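Local coordinates for protein dihydropteroate synthase (PDB 6UCZ) that probably catalyses the joining of a dihydropterin diphosphate to p-aminobenzoate in folate synthesis, and here holds pterin-6-yl-methyl-monophosphate in its pocket, at residues D142-A147 against D190-Q195; S151-I156 against R199-L204; Y219-I224 against T263-Q268; S242-I247 against V256-L261. All blocks are in the same frame, centred on the assembly; numbering follows the deposited sequence.

Contact 1: D142-A147 against D190-Q195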
loop_
_atom_site.group_PDB
_atom_site.type_symbol
_atom_site.label_atom_id
_atom_site.label_comp_id
_atom_site.label_asym_id
_atom_site.label_seq_id
_atom_site.Cartn_x
_atom_site.Cartn_y
_atom_site.Cartn_z
ATOM N N ASP A 142 -12.944 2.267 -14.176
ATOM C CA ASP A 142 -12.671 3.676 -14.425
ATOM C C ASP A 142 -11.370 4.141 -13.797
ATOM O O ASP A 142 -10.984 5.300 -13.995
ATOM C CB ASP A 142 -13.809 4.558 -13.904
ATOM C CG ASP A 142 -15.068 4.423 -14.726
ATOM O OD1 ASP A 142 -14.960 4.191 -15.954
ATOM O OD2 ASP A 142 -16.166 4.542 -14.142
ATOM N N MET A 143 -10.708 3.294 -13.007
ATOM C CA MET A 143 -9.475 3.738 -12.367
ATOM C C MET A 143 -8.416 4.169 -13.379
ATOM O O MET A 143 -7.791 5.220 -13.154
ATOM C CB MET A 143 -8.934 2.651 -11.420
ATOM C CG MET A 143 -7.864 3.173 -10.461
ATOM S SD MET A 143 -8.485 4.409 -9.295
ATOM C CE MET A 143 -9.105 3.428 -7.926
ATOM N N PRO A 144 -8.173 3.455 -14.490
ATOM C CA PRO A 144 -7.135 3.924 -15.431
ATOM C C PRO A 144 -7.388 5.313 -15.997
ATOM O O PRO A 144 -6.445 6.102 -16.136
ATOM C CB PRO A 144 -7.155 2.850 -16.525
ATOM C CG PRO A 144 -7.630 1.619 -15.814
ATOM C CD PRO A 144 -8.670 2.116 -14.861
ATOM N N ALA A 145 -8.637 5.639 -16.328
ATOM C CA ALA A 145 -8.930 6.963 -16.859
ATOM C C ALA A 145 -8.629 8.041 -15.826
ATOM O O ALA A 145 -8.076 9.094 -16.161
ATOM C CB ALA A 145 -10.393 7.036 -17.314
ATOM N N ILE A 146 -8.952 7.778 -14.556
ATOM C CA ILE A 146 -8.674 8.740 -13.489
ATOM C C ILE A 146 -7.171 8.949 -13.321
ATOM O O ILE A 146 -6.695 10.082 -13.211
ATOM C CB ILE A 146 -9.318 8.281 -12.168
ATOM C CG1 ILE A 146 -10.836 8.398 -12.245
ATOM C CG2 ILE A 146 -8.795 9.115 -11.007
ATOM C CD1 ILE A 146 -11.289 9.685 -12.866
ATOM N N ALA A 147 -6.401 7.857 -13.280
ATOM C CA ALA A 147 -4.958 7.998 -13.111
ATOM C C ALA A 147 -4.334 8.730 -14.293
ATOM O O ALA A 147 -3.481 9.608 -14.109
ATOM C CB ALA A 147 -4.311 6.623 -12.932
ATOM N N ASP A 190 -0.438 -3.088 -18.443
ATOM C CA ASP A 190 -0.781 -2.886 -19.848
ATOM C C ASP A 190 -2.044 -2.052 -19.993
ATOM O O ASP A 190 -2.118 -1.167 -20.854
ATOM C CB ASP A 190 -0.957 -4.228 -20.558
ATOM C CG ASP A 190 0.355 -4.950 -20.783
ATOM O OD1 ASP A 190 1.410 -4.281 -20.832
ATOM O OD2 ASP A 190 0.329 -6.189 -20.921
ATOM N N THR A 191 -3.053 -2.324 -19.163
ATOM C CA THR A 191 -4.281 -1.538 -19.218
ATOM C C THR A 191 -3.999 -0.064 -18.957
ATOM O O THR A 191 -4.482 0.813 -19.685
ATOM C CB THR A 191 -5.293 -2.092 -18.216
ATOM O OG1 THR A 191 -5.622 -3.440 -18.578
ATOM C CG2 THR A 191 -6.559 -1.246 -18.200
ATOM N N LEU A 192 -3.206 0.226 -17.926
ATOM C CA LEU A 192 -2.903 1.612 -17.573
ATOM C C LEU A 192 -2.181 2.335 -18.705
ATOM O O LEU A 192 -2.541 3.461 -19.069
ATOM C CB LEU A 192 -2.051 1.641 -16.298
ATOM C CG LEU A 192 -2.716 1.208 -14.991
ATOM C CD1 LEU A 192 -1.673 1.000 -13.893
ATOM C CD2 LEU A 192 -3.731 2.248 -14.574
ATOM N N ILE A 193 -1.127 1.716 -19.243
ATOM C CA ILE A 193 -0.334 2.353 -20.293
ATOM C C ILE A 193 -1.178 2.584 -21.535
ATOM O O ILE A 193 -1.091 3.641 -22.175
ATOM C CB ILE A 193 0.913 1.506 -20.607
ATOM C CG1 ILE A 193 1.831 1.437 -19.386
ATOM C CG2 ILE A 193 1.660 2.067 -21.807
ATOM C CD1 ILE A 193 3.068 0.581 -19.611
ATOM N N ALA A 194 -2.009 1.604 -21.897
ATOM C CA ALA A 194 -2.872 1.770 -23.064
ATOM C C ALA A 194 -3.851 2.922 -22.880
ATOM O O ALA A 194 -4.238 3.569 -23.857
ATOM C CB ALA A 194 -3.632 0.476 -23.350
ATOM N N GLN A 195 -4.247 3.206 -21.643
ATOM C CA GLN A 195 -5.207 4.258 -21.357
ATOM C C GLN A 195 -4.539 5.581 -21.018
ATOM O O GLN A 195 -5.222 6.513 -20.581
ATOM C CB GLN A 195 -6.129 3.815 -20.223
ATOM C CG GLN A 195 -7.016 2.642 -20.613
ATOM C CD GLN A 195 -8.262 2.528 -19.765
ATOM O OE1 GLN A 195 -8.933 3.518 -19.478
ATOM N NE2 GLN A 195 -8.569 1.306 -19.337
HETATM O O HOH W 1 -10.713 3.742 -17.260
#

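Contact 2: S151-I156 against R199-L204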
loop_
_atom_site.group_PDB
_atom_site.type_symbol
_atom_site.label_atom_id
_atom_site.label_comp_id
_atom_site.label_asym_id
_atom_site.label_seq_id
_atom_site.Cartn_x
_atom_site.Cartn_y
_atom_site.Cartn_z
ATOM N N SER A 151 -2.199 12.494 -13.998
ATOM C CA SER A 151 -0.743 12.404 -13.961
ATOM C C SER A 151 -0.232 11.838 -12.636
ATOM O O SER A 151 0.970 11.921 -12.347
ATOM C CB SER A 151 -0.079 13.757 -14.254
ATOM O OG SER A 151 -0.376 14.709 -13.248
ATOM N N ALA A 152 -1.124 11.290 -11.814
ATOM C CA ALA A 152 -0.762 10.778 -10.504
ATOM C C ALA A 152 0.086 9.515 -10.603
ATOM O O ALA A 152 0.042 8.770 -11.584
ATOM C CB ALA A 152 -2.020 10.452 -9.697
ATOM N N LYS A 153 0.864 9.276 -9.557
ATOM C CA LYS A 153 1.481 7.971 -9.391
ATOM C C LYS A 153 0.420 7.016 -8.860
ATOM O O LYS A 153 -0.482 7.414 -8.109
ATOM C CB LYS A 153 2.665 8.052 -8.432
ATOM C CG LYS A 153 3.713 9.065 -8.858
ATOM C CD LYS A 153 4.798 9.246 -7.796
ATOM C CE LYS A 153 4.646 10.587 -7.081
ATOM N NZ LYS A 153 5.914 11.035 -6.429
ATOM N N ILE A 154 0.523 5.746 -9.238
ATOM C CA ILE A 154 -0.492 4.779 -8.838
ATOM C C ILE A 154 0.140 3.468 -8.396
ATOM O O ILE A 154 0.989 2.908 -9.095
ATOM C CB ILE A 154 -1.524 4.552 -9.964
ATOM C CG1 ILE A 154 -2.489 3.431 -9.582
ATOM C CG2 ILE A 154 -0.842 4.288 -11.306
ATOM C CD1 ILE A 154 -3.819 3.524 -10.319
ATOM N N ILE A 155 -0.272 2.983 -7.229
ATOM C CA ILE A 155 0.050 1.638 -6.769
ATOM C C ILE A 155 -1.113 0.725 -7.130
ATOM O O ILE A 155 -2.272 1.049 -6.841
ATOM C CB ILE A 155 0.290 1.605 -5.251
ATOM C CG1 ILE A 155 1.326 2.655 -4.849
ATOM C CG2 ILE A 155 0.742 0.192 -4.802
ATOM C CD1 ILE A 155 1.307 2.958 -3.362
ATOM N N ILE A 156 -0.816 -0.407 -7.767
ATOM C CA ILE A 156 -1.798 -1.465 -7.999
ATOM C C ILE A 156 -1.382 -2.676 -7.173
ATOM O O ILE A 156 -0.224 -3.114 -7.238
ATOM C CB ILE A 156 -1.943 -1.807 -9.493
ATOM C CG1 ILE A 156 -0.574 -2.034 -10.147
ATOM C CG2 ILE A 156 -2.718 -0.697 -10.221
ATOM C CD1 ILE A 156 -0.674 -2.511 -11.611
ATOM N N ARG A 199 4.546 5.119 -17.902
ATOM C CA ARG A 199 5.072 3.877 -17.339
ATOM C C ARG A 199 5.812 4.127 -16.029
ATOM O O ARG A 199 5.738 3.313 -15.100
ATOM C CB ARG A 199 6.000 3.215 -18.361
ATOM C CG ARG A 199 6.488 1.820 -17.997
ATOM C CD ARG A 199 7.649 1.386 -18.898
ATOM N NE ARG A 199 8.021 -0.019 -18.718
ATOM C CZ ARG A 199 8.823 -0.485 -17.761
ATOM N NH1 ARG A 199 9.352 0.340 -16.862
ATOM N NH2 ARG A 199 9.091 -1.783 -17.698
ATOM N N GLU A 200 6.523 5.254 -15.931
ATOM C CA GLU A 200 7.276 5.580 -14.723
ATOM C C GLU A 200 6.391 5.814 -13.504
ATOM O O GLU A 200 6.876 5.705 -12.376
ATOM C CB GLU A 200 8.155 6.812 -14.959
ATOM C CG GLU A 200 9.252 6.607 -16.001
ATOM C CD GLU A 200 8.750 6.767 -17.420
ATOM O OE1 GLU A 200 8.111 7.797 -17.701
ATOM O OE2 GLU A 200 8.973 5.864 -18.249
ATOM N N ARG A 201 5.111 6.125 -13.688
ATOM C CA ARG A 201 4.257 6.433 -12.547
ATOM C C ARG A 201 3.560 5.218 -11.942
ATOM O O ARG A 201 2.764 5.390 -11.012
ATOM C CB ARG A 201 3.231 7.502 -12.925
ATOM C CG ARG A 201 3.869 8.867 -13.120
ATOM C CD ARG A 201 2.933 9.845 -13.742
ATOM N NE ARG A 201 3.576 11.142 -13.947
ATOM C CZ ARG A 201 3.195 12.029 -14.863
ATOM N NH1 ARG A 201 2.174 11.755 -15.662
ATOM N NH2 ARG A 201 3.836 13.190 -14.981
ATOM N N ILE A 202 3.833 4.004 -12.426
ATOM C CA ILE A 202 3.137 2.800 -11.973
ATOM C C ILE A 202 3.996 2.074 -10.944
ATOM O O ILE A 202 5.177 1.803 -11.193
ATOM C CB ILE A 202 2.810 1.872 -13.152
ATOM C CG1 ILE A 202 1.880 2.577 -14.142
ATOM C CG2 ILE A 202 2.179 0.581 -12.628
ATOM C CD1 ILE A 202 1.719 1.846 -15.465
ATOM N N ILE A 203 3.386 1.696 -9.815
ATOM C CA ILE A 203 4.052 0.998 -8.719
ATOM C C ILE A 203 3.323 -0.316 -8.457
ATOM O O ILE A 203 2.087 -0.351 -8.432
ATOM C CB ILE A 203 4.072 1.878 -7.450
ATOM C CG1 ILE A 203 4.745 3.228 -7.741
ATOM C CG2 ILE A 203 4.762 1.173 -6.309
ATOM C CD1 ILE A 203 4.311 4.350 -6.791
ATOM N N LEU A 204 4.081 -1.396 -8.239
ATOM C CA LEU A 204 3.514 -2.739 -8.103
ATOM C C LEU A 204 3.598 -3.231 -6.663
ATOM O O LEU A 204 4.638 -3.096 -6.015
ATOM C CB LEU A 204 4.241 -3.737 -9.010
ATOM C CG LEU A 204 4.308 -3.377 -10.496
ATOM C CD1 LEU A 204 5.010 -4.461 -11.304
ATOM C CD2 LEU A 204 2.907 -3.100 -11.047
#

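Contact 3: Y219-I224 against T263-Q268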
loop_
_atom_site.group_PDB
_atom_site.type_symbol
_atom_site.label_atom_id
_atom_site.label_comp_id
_atom_site.label_asym_id
_atom_site.label_seq_id
_atom_site.Cartn_x
_atom_site.Cartn_y
_atom_site.Cartn_z
ATOM N N TYR A 219 7.105 -16.314 1.496
ATOM C CA TYR A 219 7.774 -16.686 0.251
ATOM C C TYR A 219 7.883 -15.495 -0.694
ATOM O O TYR A 219 8.930 -15.277 -1.314
ATOM C CB TYR A 219 7.028 -17.845 -0.424
ATOM C CG TYR A 219 7.663 -18.317 -1.718
ATOM C CD1 TYR A 219 7.345 -17.720 -2.937
ATOM C CD2 TYR A 219 8.594 -19.347 -1.717
ATOM C CE1 TYR A 219 7.937 -18.154 -4.128
ATOM C CE2 TYR A 219 9.185 -19.790 -2.894
ATOM C CZ TYR A 219 8.853 -19.189 -4.094
ATOM O OH TYR A 219 9.445 -19.634 -5.257
ATOM N N ILE A 220 6.804 -14.721 -0.824
ATOM C CA ILE A 220 6.811 -13.560 -1.711
ATOM C C ILE A 220 7.803 -12.513 -1.212
ATOM O O ILE A 220 8.611 -11.975 -1.978
ATOM C CB ILE A 220 5.396 -12.963 -1.816
ATOM C CG1 ILE A 220 4.408 -13.966 -2.440
ATOM C CG2 ILE A 220 5.440 -11.635 -2.582
ATOM C CD1 ILE A 220 4.824 -14.454 -3.797
ATOM N N ALA A 221 7.725 -12.179 0.077
ATOM C CA ALA A 221 8.669 -11.226 0.658
ATOM C C ALA A 221 10.109 -11.672 0.413
ATOM O O ALA A 221 10.945 -10.884 -0.047
ATOM C CB ALA A 221 8.396 -11.067 2.158
ATOM N N LYS A 222 10.406 -12.954 0.673
ATOM C CA LYS A 222 11.772 -13.439 0.485
ATOM C C LYS A 222 12.219 -13.279 -0.957
ATOM O O LYS A 222 13.399 -13.018 -1.221
ATOM C CB LYS A 222 11.881 -14.907 0.914
ATOM C CG LYS A 222 13.029 -15.666 0.265
ATOM C CD LYS A 222 13.142 -17.104 0.760
ATOM C CE LYS A 222 11.920 -17.936 0.391
ATOM N NZ LYS A 222 12.106 -19.388 0.721
ATOM N N ASN A 223 11.293 -13.420 -1.905
ATOM C CA ASN A 223 11.627 -13.388 -3.322
ATOM C C ASN A 223 11.176 -12.090 -3.988
ATOM O O ASN A 223 10.923 -12.062 -5.194
ATOM C CB ASN A 223 11.027 -14.601 -4.036
ATOM C CG ASN A 223 11.752 -15.895 -3.696
ATOM O OD1 ASN A 223 11.244 -16.751 -2.967
ATOM N ND2 ASN A 223 12.949 -16.035 -4.226
ATOM N N ILE A 224 11.101 -10.997 -3.219
ATOM C CA ILE A 224 10.586 -9.741 -3.748
ATOM C C ILE A 224 11.457 -9.218 -4.887
ATOM O O ILE A 224 10.982 -8.448 -5.729
ATOM C CB ILE A 224 10.451 -8.701 -2.606
ATOM C CG1 ILE A 224 9.529 -7.554 -3.030
ATOM C CG2 ILE A 224 11.826 -8.165 -2.176
ATOM C CD1 ILE A 224 8.075 -7.976 -3.194
ATOM N N THR A 263 13.785 -4.099 7.499
ATOM C CA THR A 263 15.212 -3.988 7.202
ATOM C C THR A 263 15.583 -4.829 5.991
ATOM O O THR A 263 16.279 -4.357 5.084
ATOM C CB THR A 263 16.052 -4.420 8.406
ATOM O OG1 THR A 263 15.705 -3.638 9.552
ATOM C CG2 THR A 263 17.534 -4.220 8.100
ATOM N N PHE A 264 15.104 -6.077 5.951
ATOM C CA PHE A 264 15.386 -6.958 4.819
ATOM C C PHE A 264 14.817 -6.384 3.523
ATOM O O PHE A 264 15.487 -6.370 2.482
ATOM C CB PHE A 264 14.787 -8.339 5.077
ATOM C CG PHE A 264 14.755 -9.219 3.860
ATOM C CD1 PHE A 264 15.859 -10.011 3.545
ATOM C CD2 PHE A 264 13.638 -9.266 3.037
ATOM C CE1 PHE A 264 15.850 -10.830 2.421
ATOM C CE2 PHE A 264 13.618 -10.087 1.909
ATOM C CZ PHE A 264 14.722 -10.864 1.602
ATOM N N LEU A 265 13.562 -5.948 3.562
ATOM C CA LEU A 265 12.932 -5.399 2.363
ATOM C C LEU A 265 13.673 -4.157 1.872
ATOM O O LEU A 265 13.888 -3.987 0.667
ATOM C CB LEU A 265 11.470 -5.073 2.654
ATOM C CG LEU A 265 10.563 -6.259 2.965
ATOM C CD1 LEU A 265 9.197 -5.731 3.367
ATOM C CD2 LEU A 265 10.461 -7.185 1.757
ATOM N N ALA A 266 14.099 -3.292 2.794
ATOM C CA ALA A 266 14.888 -2.129 2.388
ATOM C C ALA A 266 16.196 -2.556 1.725
ATOM O O ALA A 266 16.614 -1.961 0.724
ATOM C CB ALA A 266 15.158 -1.225 3.598
ATOM N N GLN A 267 16.833 -3.620 2.238
ATOM C CA GLN A 267 18.056 -4.117 1.618
ATOM C C GLN A 267 17.828 -4.629 0.198
ATOM O O GLN A 267 18.746 -4.574 -0.629
ATOM C CB GLN A 267 18.667 -5.216 2.484
ATOM C CG GLN A 267 19.205 -4.697 3.786
ATOM C CD GLN A 267 19.868 -5.777 4.601
ATOM O OE1 GLN A 267 19.220 -6.500 5.362
ATOM N NE2 GLN A 267 21.173 -5.899 4.440
ATOM N N GLN A 268 16.631 -5.149 -0.100
ATOM C CA GLN A 268 16.246 -5.574 -1.439
ATOM C C GLN A 268 15.832 -4.406 -2.340
ATOM O O GLN A 268 15.305 -4.647 -3.435
ATOM C CB GLN A 268 15.094 -6.580 -1.356
ATOM C CG GLN A 268 15.331 -7.734 -0.393
ATOM C CD GLN A 268 16.563 -8.538 -0.719
ATOM O OE1 GLN A 268 16.783 -8.927 -1.867
ATOM N NE2 GLN A 268 17.379 -8.795 0.294
#

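Contact 4: S242-I247 against V256-L261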
loop_
_atom_site.group_PDB
_atom_site.type_symbol
_atom_site.label_atom_id
_atom_site.label_comp_id
_atom_site.label_asym_id
_atom_site.label_seq_id
_atom_site.Cartn_x
_atom_site.Cartn_y
_atom_site.Cartn_z
ATOM N N SER A 242 -1.134 -10.791 9.212
ATOM C CA SER A 242 -1.280 -12.098 9.835
ATOM C C SER A 242 -0.151 -13.050 9.461
ATOM O O SER A 242 0.023 -14.071 10.138
ATOM C CB SER A 242 -2.636 -12.706 9.460
ATOM O OG SER A 242 -2.683 -12.954 8.080
ATOM N N MET A 243 0.631 -12.741 8.415
ATOM C CA MET A 243 1.815 -13.548 8.126
ATOM C C MET A 243 2.716 -13.690 9.358
ATOM O O MET A 243 3.409 -14.703 9.513
ATOM C CB MET A 243 2.590 -12.957 6.946
ATOM C CG MET A 243 3.208 -11.558 7.209
ATOM S SD MET A 243 3.934 -10.754 5.756
ATOM C CE MET A 243 5.316 -11.850 5.438
ATOM N N PHE A 244 2.685 -12.717 10.267
ATOM C CA PHE A 244 3.484 -12.831 11.483
ATOM C C PHE A 244 2.889 -13.797 12.490
ATOM O O PHE A 244 3.510 -14.043 13.517
ATOM C CB PHE A 244 3.674 -11.457 12.130
ATOM C CG PHE A 244 4.597 -10.566 11.361
ATOM C CD1 PHE A 244 5.978 -10.668 11.520
ATOM C CD2 PHE A 244 4.096 -9.683 10.416
ATOM C CE1 PHE A 244 6.852 -9.848 10.789
ATOM C CE2 PHE A 244 4.953 -8.893 9.678
ATOM C CZ PHE A 244 6.344 -8.975 9.874
ATOM N N SER A 245 1.701 -14.349 12.247
ATOM C CA SER A 245 1.222 -15.403 13.129
ATOM C C SER A 245 2.067 -16.663 12.997
ATOM O O SER A 245 2.002 -17.539 13.866
ATOM C CB SER A 245 -0.238 -15.731 12.831
ATOM O OG SER A 245 -0.315 -16.423 11.600
ATOM N N LEU A 246 2.842 -16.771 11.916
ATOM C CA LEU A 246 3.667 -17.951 11.670
ATOM C C LEU A 246 4.881 -17.981 12.601
ATOM O O LEU A 246 5.236 -19.038 13.143
ATOM C CB LEU A 246 4.097 -17.953 10.203
ATOM C CG LEU A 246 4.751 -19.211 9.661
ATOM C CD1 LEU A 246 3.760 -20.364 9.742
ATOM C CD2 LEU A 246 5.219 -18.958 8.234
ATOM N N ILE A 247 5.559 -16.846 12.752
ATOM C CA ILE A 247 6.362 -16.578 13.941
ATOM C C ILE A 247 5.349 -16.305 15.027
ATOM O O ILE A 247 4.866 -15.172 15.090
ATOM C CB ILE A 247 7.240 -15.316 13.849
ATOM C CG1 ILE A 247 7.678 -14.993 12.425
ATOM C CG2 ILE A 247 8.408 -15.433 14.846
ATOM C CD1 ILE A 247 8.940 -15.674 12.064
ATOM N N VAL A 256 7.671 -4.492 16.187
ATOM C CA VAL A 256 9.103 -4.808 16.202
ATOM C C VAL A 256 9.399 -5.915 15.184
ATOM O O VAL A 256 10.319 -5.752 14.363
ATOM C CB VAL A 256 9.588 -5.167 17.617
ATOM C CG1 VAL A 256 10.999 -5.683 17.560
ATOM C CG2 VAL A 256 9.510 -3.957 18.517
ATOM N N PRO A 257 8.671 -7.046 15.174
ATOM C CA PRO A 257 8.878 -8.012 14.076
ATOM C C PRO A 257 8.693 -7.412 12.694
ATOM O O PRO A 257 9.416 -7.784 11.757
ATOM C CB PRO A 257 7.826 -9.101 14.365
ATOM C CG PRO A 257 7.649 -9.045 15.840
ATOM C CD PRO A 257 7.741 -7.584 16.189
ATOM N N THR A 258 7.731 -6.500 12.529
ATOM C CA THR A 258 7.576 -5.834 11.236
ATOM C C THR A 258 8.854 -5.112 10.839
ATOM O O THR A 258 9.314 -5.224 9.692
ATOM C CB THR A 258 6.384 -4.869 11.297
ATOM O OG1 THR A 258 5.185 -5.639 11.437
ATOM C CG2 THR A 258 6.285 -3.965 10.042
ATOM N N ALA A 259 9.463 -4.401 11.791
ATOM C CA ALA A 259 10.690 -3.655 11.521
ATOM C C ALA A 259 11.851 -4.572 11.154
ATOM O O ALA A 259 12.722 -4.178 10.366
ATOM C CB ALA A 259 11.064 -2.803 12.739
ATOM N N MET A 260 11.896 -5.787 11.723
ATOM C CA MET A 260 12.930 -6.738 11.324
ATOM C C MET A 260 12.807 -7.103 9.849
ATOM O O MET A 260 13.816 -7.173 9.130
ATOM C CB MET A 260 12.862 -7.991 12.201
ATOM C CG MET A 260 13.092 -7.704 13.703
ATOM S SD MET A 260 13.125 -9.222 14.683
ATOM C CE MET A 260 12.549 -8.696 16.280
ATOM N N LEU A 261 11.578 -7.345 9.376
ATOM C CA LEU A 261 11.388 -7.598 7.952
ATOM C C LEU A 261 11.595 -6.329 7.130
ATOM O O LEU A 261 12.152 -6.385 6.026
ATOM C CB LEU A 261 9.995 -8.199 7.714
ATOM C CG LEU A 261 9.581 -8.424 6.262
ATOM C CD1 LEU A 261 10.597 -9.299 5.504
ATOM C CD2 LEU A 261 8.201 -9.037 6.240
#

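Contact 1: D142-A147 against D190-Q195
P144 and Q195 form the main touch between these two helices, the proline ring lying against the flat amide of the glutamine. Q195 is the first residue past the end of helix 174-194, and its side chain runs out extended beyond CG toward the other segment. Its CB passes 4.0 Å from P144 CB, and CG stays almost as near to the same atom. At CD the chain reaches the proline squarely: P144 CB lies over the amide face, 3.4 Å from Q195 CD and nearly equidistant from OE1 and NE2. On the NE2 side the amide also meets P144 CG, at 3.7 Å. OE1 is too far from A145 N for a direct bond, and a water closes the gap, accepting from A145 N at 3.0 Å and donating to Q195 OE1 at 2.9 Å. The backbone N-H and the amide oxygen are thus both satisfied by one solvent molecule. Deeper in, L192 CD2 packs 3.9 Å from P144 CA, while T191 turns its methyl CG2 to P144 CG and gives its hydroxyl to S187 O. The contact joins two outer helices of the TIM barrel. Helix 143-148 rests on helix 118-127 and strand 131-134 through M143, while L192 and I193 of helix 174-194 pack on I202 in strand 202-205.

Contact 2: S151-I156 against R199-L204
I156 and L204 meet because of their first torsions: I156 places CG1 between its backbone N and carbonyl carbon (chi1 49°), L204 sets CG opposite its carbonyl carbon, and the two chains then lie side by side, with I156 CD1 3.7 Å from L204 CD2. R201, extended from CG to NE, reaches across to S151 of the neighbouring segment, beyond the start of the paired strands. There the carbonyl oxygen of S151 sits over one guanidinium face, 3.0 Å above its plane and toward the rim; its 3.2 Å approach to R201 NE has too poor an angle for a hydrogen bond. Between these ends the backbones pair in parallel, the strand axes 25° apart. I154 N donates to R201 O at 2.9 Å, I203 N returns a bond to I154 O at 2.8 Å, and I156 N reaches I203 O at 3.0 Å, the first and last nearly straight. R201 O and I203 O also receive CA-H contacts from K153 and I155. On one face I155 CG1 packs 3.9 Å from I203 CB, with the bound pterin monophosphate touching I155; the other face carries I154, I156, I202 and L204. Strands 153-157 and 202-205 are neighbours in the parallel TIM barrel: strand 131-134 continues the sheet beyond the first, I155 and I203 touch C235 of strand 235-236, and helix 174-194 sets R188 on I156 and V189 on L204.

Contact 3: Y219-I224 against T263-Q268
F264 brings its ring edge to the carbonyls at the end of helix 214-222, the nearest approach in this contact. CE2 lies 3.4 Å from A221 O and CZ 3.8 Å from K222 O, both oxygens close to the plane of the ring, so that its polarised C-H rim faces them. With CG anti to the backbone N (chi1 167°), the phenyl group is carried away from its own helix and across to these oxygens. A221 O is not left to the ring alone, since it also accepts I224 N in a backbone bond of 3.2 Å as the chain turns out of the helix. One face of the phenyl ring is occupied from within its own segment, where Q268 CG rests 3.7 Å above the plane, offset toward the rim; the bend of Q268 at chi2 goes with this fold-back. The two helices stand on the outside of the TIM barrel: helix 214-222 follows strand 202-205, and helix 255-267 leads on to strand 272-275. Between them the short strand 235-236 lies beneath, with V236 touching both I224 and L265. The side chains themselves meet through carbon atoms. I224 CG2 meets Q268 CB at 3.7 Å, the two side chains inclined to one another, and approaches L265 CD2 more loosely, at 4.3 Å. L265 CD2 also comes to 4.1 Å from A221 O and 4.4 Å from the methyl A221 CB. No hydrogen bond links the segments. On its far side helix 214-222 packs through I220 on L178 and I181 of helix 174-194.

Contact 4: S242-I247 against V256-L261
F244, on a 3-10 turn, pushes its ring against the N-terminal part of helix 255-267, closing the long loop that follows strand 235-236 of the TIM barrel. Along the helix P257 comes first: its CB packs 3.7 Å from F244 CD1, while its carbonyl oxygen approaches F244 CE1 to 3.4 Å, reaching the ring obliquely. T258 follows, crossing F244 at about a right angle, with its CA 3.6 Å from F244 CZ. The threonine hydroxyl lies near CE2 of the same ring but spends its hydrogen bonds on R254 O and R240 N, which tie the helix start to the loop. One turn on, L261 holds CG anti to its backbone N (chi1 175°) and presents CD2 to two side chains at once, 4.1 Å from F244 CZ and equally far from M243 CE. M243, bent at chi3, crosses L261 at about a right angle and touches it with its terminal methyl. W218 of helix 214-222 meets F244 edge to face and donates through NE1 to M243 O. The turn that carries both residues is fastened at S242 O, which accepts S245 N at 2.7 Å and S245 OG at 2.8 Å.

How the contacts relate
All four contacts belong to one TIM barrel and fall into two neighbouring pairs. Contacts 1 and 2 have centres 10 Å apart and touch directly, M143 CG lying 4.1 Å from I154 CD1, so helix 143-148 rests on the strand pair of contact 2. Contacts 3 and 4 share helix 255-267, contact 4 being nested within the loop that contact 3 closes, their centres 13 Å apart. Contact 2 lies nearest the ligand: the I155 side chain is about 4 Å from the pterin monophosphate, against about 9 Å for M243, about 10 Å for L265 and about 13 Å for L192. Contacts 1 and 4 are on opposite sides of the chain's centre, about 34 Å apart between centres.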